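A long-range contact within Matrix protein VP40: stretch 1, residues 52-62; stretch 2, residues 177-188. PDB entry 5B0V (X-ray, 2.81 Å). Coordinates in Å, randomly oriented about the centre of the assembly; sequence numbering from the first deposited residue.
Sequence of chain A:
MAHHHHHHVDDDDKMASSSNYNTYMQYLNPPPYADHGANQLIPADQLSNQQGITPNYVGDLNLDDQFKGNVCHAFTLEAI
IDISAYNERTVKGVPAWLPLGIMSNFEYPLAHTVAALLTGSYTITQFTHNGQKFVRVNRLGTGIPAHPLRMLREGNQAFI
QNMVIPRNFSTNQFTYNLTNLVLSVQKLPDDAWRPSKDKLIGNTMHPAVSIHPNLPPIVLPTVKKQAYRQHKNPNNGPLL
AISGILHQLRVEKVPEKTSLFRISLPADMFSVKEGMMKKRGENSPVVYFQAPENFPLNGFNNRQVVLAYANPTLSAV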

# COMPACT_ATOMS: atom_id res chain seq x y z
N GLY A 52 -3.01 -17.09 2.40
CA GLY A 52 -3.42 -15.86 1.65
C GLY A 52 -2.29 -15.21 0.85
O GLY A 52 -1.14 -15.56 0.99
N ILE A 53 -2.64 -14.27 -0.01
CA ILE A 53 -1.67 -13.57 -0.88
C ILE A 53 -1.91 -12.05 -0.86
O ILE A 53 -3.04 -11.61 -0.90
CB ILE A 53 -1.75 -14.14 -2.32
CG1 ILE A 53 -1.43 -13.11 -3.40
CG2 ILE A 53 -3.16 -14.66 -2.61
CD1 ILE A 53 -0.86 -13.78 -4.63
N THR A 54 -0.85 -11.24 -0.77
CA THR A 54 -1.03 -9.80 -0.75
C THR A 54 -0.73 -9.20 -2.11
O THR A 54 0.07 -9.70 -2.85
CB THR A 54 -0.19 -9.09 0.36
OG1 THR A 54 1.13 -8.85 -0.11
CG2 THR A 54 -0.14 -9.93 1.62
N PRO A 55 -1.38 -8.09 -2.43
CA PRO A 55 -1.16 -7.57 -3.75
C PRO A 55 0.01 -6.64 -3.84
O PRO A 55 0.59 -6.23 -2.83
CB PRO A 55 -2.46 -6.80 -4.02
CG PRO A 55 -2.93 -6.37 -2.67
CD PRO A 55 -2.32 -7.28 -1.64
N ASN A 56 0.34 -6.26 -5.05
CA ASN A 56 1.19 -5.10 -5.19
C ASN A 56 0.48 -4.13 -6.09
O ASN A 56 -0.62 -4.38 -6.56
CB ASN A 56 2.59 -5.47 -5.69
CG ASN A 56 2.54 -6.26 -6.95
OD1 ASN A 56 2.02 -5.80 -7.94
ND2 ASN A 56 3.04 -7.48 -6.89
N TYR A 57 1.09 -2.99 -6.30
CA TYR A 57 0.32 -1.83 -6.70
C TYR A 57 0.67 -1.41 -8.10
O TYR A 57 1.80 -1.58 -8.57
CB TYR A 57 0.56 -0.67 -5.70
CG TYR A 57 0.17 0.69 -6.22
CD1 TYR A 57 -1.16 1.11 -6.21
CD2 TYR A 57 1.11 1.53 -6.77
CE1 TYR A 57 -1.53 2.35 -6.71
CE2 TYR A 57 0.76 2.77 -7.27
CZ TYR A 57 -0.56 3.19 -7.24
OH TYR A 57 -0.89 4.42 -7.76
N VAL A 58 -0.32 -0.84 -8.75
CA VAL A 58 -0.11 -0.18 -10.00
C VAL A 58 -1.19 0.88 -10.09
O VAL A 58 -2.33 0.62 -9.70
CB VAL A 58 -0.17 -1.21 -11.16
CG1 VAL A 58 -1.55 -1.82 -11.32
CG2 VAL A 58 0.28 -0.57 -12.46
N GLY A 59 -0.83 2.06 -10.58
CA GLY A 59 -1.77 3.18 -10.68
C GLY A 59 -1.20 4.56 -10.88
O GLY A 59 -0.00 4.74 -11.03
N ASP A 60 -2.06 5.56 -10.89
CA ASP A 60 -1.65 6.95 -11.00
C ASP A 60 -2.08 7.75 -9.78
O ASP A 60 -2.19 8.96 -9.81
CB ASP A 60 -2.21 7.61 -12.27
CG ASP A 60 -3.73 7.55 -12.37
OD1 ASP A 60 -4.43 7.15 -11.41
OD2 ASP A 60 -4.25 7.89 -13.45
N LEU A 61 -2.28 7.06 -8.68
CA LEU A 61 -2.68 7.72 -7.48
C LEU A 61 -1.59 8.63 -6.91
O LEU A 61 -0.42 8.26 -6.92
CB LEU A 61 -2.99 6.63 -6.48
CG LEU A 61 -3.42 7.17 -5.14
CD1 LEU A 61 -4.67 6.48 -4.62
CD2 LEU A 61 -2.29 7.05 -4.14
N ASN A 62 -2.00 9.78 -6.39
CA ASN A 62 -1.10 10.75 -5.77
C ASN A 62 -1.55 11.03 -4.34
O ASN A 62 -2.57 11.65 -4.08
CB ASN A 62 -1.10 12.03 -6.58
CG ASN A 62 -0.05 13.03 -6.12
OD1 ASN A 62 0.44 12.98 -4.99
ND2 ASN A 62 0.32 13.94 -7.01
N ASN A 177 -7.63 -20.94 -7.14
CA ASN A 177 -6.93 -20.12 -6.16
C ASN A 177 -6.01 -19.07 -6.73
O ASN A 177 -5.53 -19.13 -7.86
CB ASN A 177 -6.20 -20.95 -5.12
CG ASN A 177 -5.57 -22.17 -5.70
OD1 ASN A 177 -5.98 -22.68 -6.74
ND2 ASN A 177 -4.57 -22.68 -5.00
N LEU A 178 -5.73 -18.10 -5.88
CA LEU A 178 -4.99 -16.94 -6.30
C LEU A 178 -3.51 -17.23 -6.37
O LEU A 178 -2.93 -17.67 -5.41
CB LEU A 178 -5.24 -15.80 -5.33
CG LEU A 178 -6.59 -15.14 -5.40
CD1 LEU A 178 -6.62 -14.01 -4.38
CD2 LEU A 178 -6.81 -14.61 -6.81
N THR A 179 -2.91 -16.94 -7.50
CA THR A 179 -1.48 -17.10 -7.69
C THR A 179 -0.79 -15.75 -7.55
O THR A 179 0.33 -15.65 -7.05
CB THR A 179 -1.22 -17.72 -9.07
OG1 THR A 179 -1.38 -19.13 -8.97
CG2 THR A 179 0.18 -17.39 -9.62
N ASN A 180 -1.47 -14.72 -8.02
CA ASN A 180 -0.90 -13.41 -8.08
C ASN A 180 -1.99 -12.35 -7.97
O ASN A 180 -3.09 -12.49 -8.50
CB ASN A 180 -0.18 -13.25 -9.40
CG ASN A 180 0.71 -12.04 -9.40
OD1 ASN A 180 1.85 -12.11 -8.93
ND2 ASN A 180 0.21 -10.93 -9.94
N LEU A 181 -1.68 -11.25 -7.31
CA LEU A 181 -2.67 -10.21 -7.10
C LEU A 181 -2.08 -8.81 -7.28
O LEU A 181 -1.02 -8.50 -6.76
CB LEU A 181 -3.26 -10.40 -5.73
CG LEU A 181 -4.70 -9.96 -5.52
CD1 LEU A 181 -5.67 -10.59 -6.50
CD2 LEU A 181 -5.09 -10.28 -4.08
N VAL A 182 -2.74 -7.99 -8.06
CA VAL A 182 -2.33 -6.60 -8.23
C VAL A 182 -3.53 -5.67 -7.94
O VAL A 182 -4.62 -5.89 -8.47
CB VAL A 182 -1.81 -6.32 -9.65
CG1 VAL A 182 -1.61 -4.82 -9.87
CG2 VAL A 182 -0.51 -7.03 -9.91
N LEU A 183 -3.30 -4.67 -7.09
CA LEU A 183 -4.28 -3.63 -6.83
C LEU A 183 -4.05 -2.43 -7.71
O LEU A 183 -3.06 -1.70 -7.54
CB LEU A 183 -4.18 -3.19 -5.40
CG LEU A 183 -5.05 -1.97 -5.06
CD1 LEU A 183 -6.52 -2.33 -5.02
CD2 LEU A 183 -4.59 -1.39 -3.74
N SER A 184 -4.99 -2.20 -8.64
CA SER A 184 -4.98 -1.01 -9.50
C SER A 184 -5.75 0.12 -8.85
O SER A 184 -6.88 -0.08 -8.40
CB SER A 184 -5.60 -1.31 -10.84
OG SER A 184 -5.50 -0.17 -11.67
N VAL A 185 -5.14 1.30 -8.76
CA VAL A 185 -5.83 2.49 -8.27
C VAL A 185 -5.69 3.58 -9.32
O VAL A 185 -4.60 4.06 -9.58
CB VAL A 185 -5.30 2.99 -6.92
CG1 VAL A 185 -6.09 4.18 -6.46
CG2 VAL A 185 -5.38 1.91 -5.87
N GLN A 186 -6.80 3.97 -9.92
CA GLN A 186 -6.76 4.94 -10.98
C GLN A 186 -7.64 6.12 -10.65
O GLN A 186 -8.77 5.95 -10.23
CB GLN A 186 -7.23 4.29 -12.25
CG GLN A 186 -6.49 3.02 -12.54
CD GLN A 186 -6.77 2.49 -13.92
OE1 GLN A 186 -7.92 2.13 -14.26
NE2 GLN A 186 -5.72 2.43 -14.74
N LYS A 187 -7.10 7.31 -10.86
CA LYS A 187 -7.83 8.53 -10.70
C LYS A 187 -8.80 8.67 -11.89
O LYS A 187 -8.40 8.52 -13.04
CB LYS A 187 -6.82 9.69 -10.59
CG LYS A 187 -7.42 11.07 -10.71
CD LYS A 187 -6.43 12.24 -10.69
N LEU A 188 -10.08 8.88 -11.60
CA LEU A 188 -11.07 9.18 -12.65
C LEU A 188 -10.75 10.55 -13.19
O LEU A 188 -10.28 11.38 -12.44
CB LEU A 188 -12.48 9.23 -12.09
CG LEU A 188 -13.30 7.96 -11.96
CD1 LEU A 188 -12.49 6.83 -11.39
CD2 LEU A 188 -14.50 8.25 -11.08
O HOH W 1 3.78 -10.47 -8.20

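The strand 56-59 runs parallel to the strand 180-187, their N-to-C directions 35° apart and their axes 4.6 Å apart at closest approach. Four bridges set the register: Asn56 with Val182, Tyr57 with Leu183, Val58 with Ser184 and Gly59 with Val185, with CA-CA distances of 4.8 to 5.0 Å. As in any parallel pairing, alternate residues of the first strand bond to two partners flanking the residue opposite. Asn56 N donates to Leu181 O (3.1 Å) and Asn56 O accepts from Leu183 N (2.7 Å, 154°); Val58 N then donates to Leu183 O (3.1 Å, 159°), and Val58 O accepts from Val185 N (3.0 Å). Asp60 N extends the ladder to Val185 O (3.2 Å, 143°). There the side chain takes over the acceptor role: with chi1 at 57°, Asp60 OD1 receives Lys187 N at 2.7 Å and 168°, the straightest bond of the set. CA-H...O contacts fill in between, such as Ser184 CA to Val58 O at 3.1 Å.

Side chains of Tyr57 and Leu183 lie on one face of the sheet, together with Val185. The Tyr57 ring presents its edge to Val185, CE1 to CB 3.8 Å, while Leu61 CD1 meets Val185 CG1 at 3.3 Å; within the first stretch, Leu61 N donates to Tyr57 OH (3.1 Å), tying these two neighbours of Val185 together. Gly59 has no side chain, and an ideal CB would fall 2.2 Å from Val185 O, a clash. On the other face, Val58 CG1 packs tightly against Val182 CG1 (3.3 Å).

Before the strand, Ile53 points toward the second stretch and has the largest covered area, 106 Å²; its CG2 lies 3.6 Å from Leu178 CB and its CG1 4.0 Å from Leu181 CB. Pro55 CB adds apolar contacts with Leu181 CB (4.1 Å) and Leu183 CB (4.2 Å).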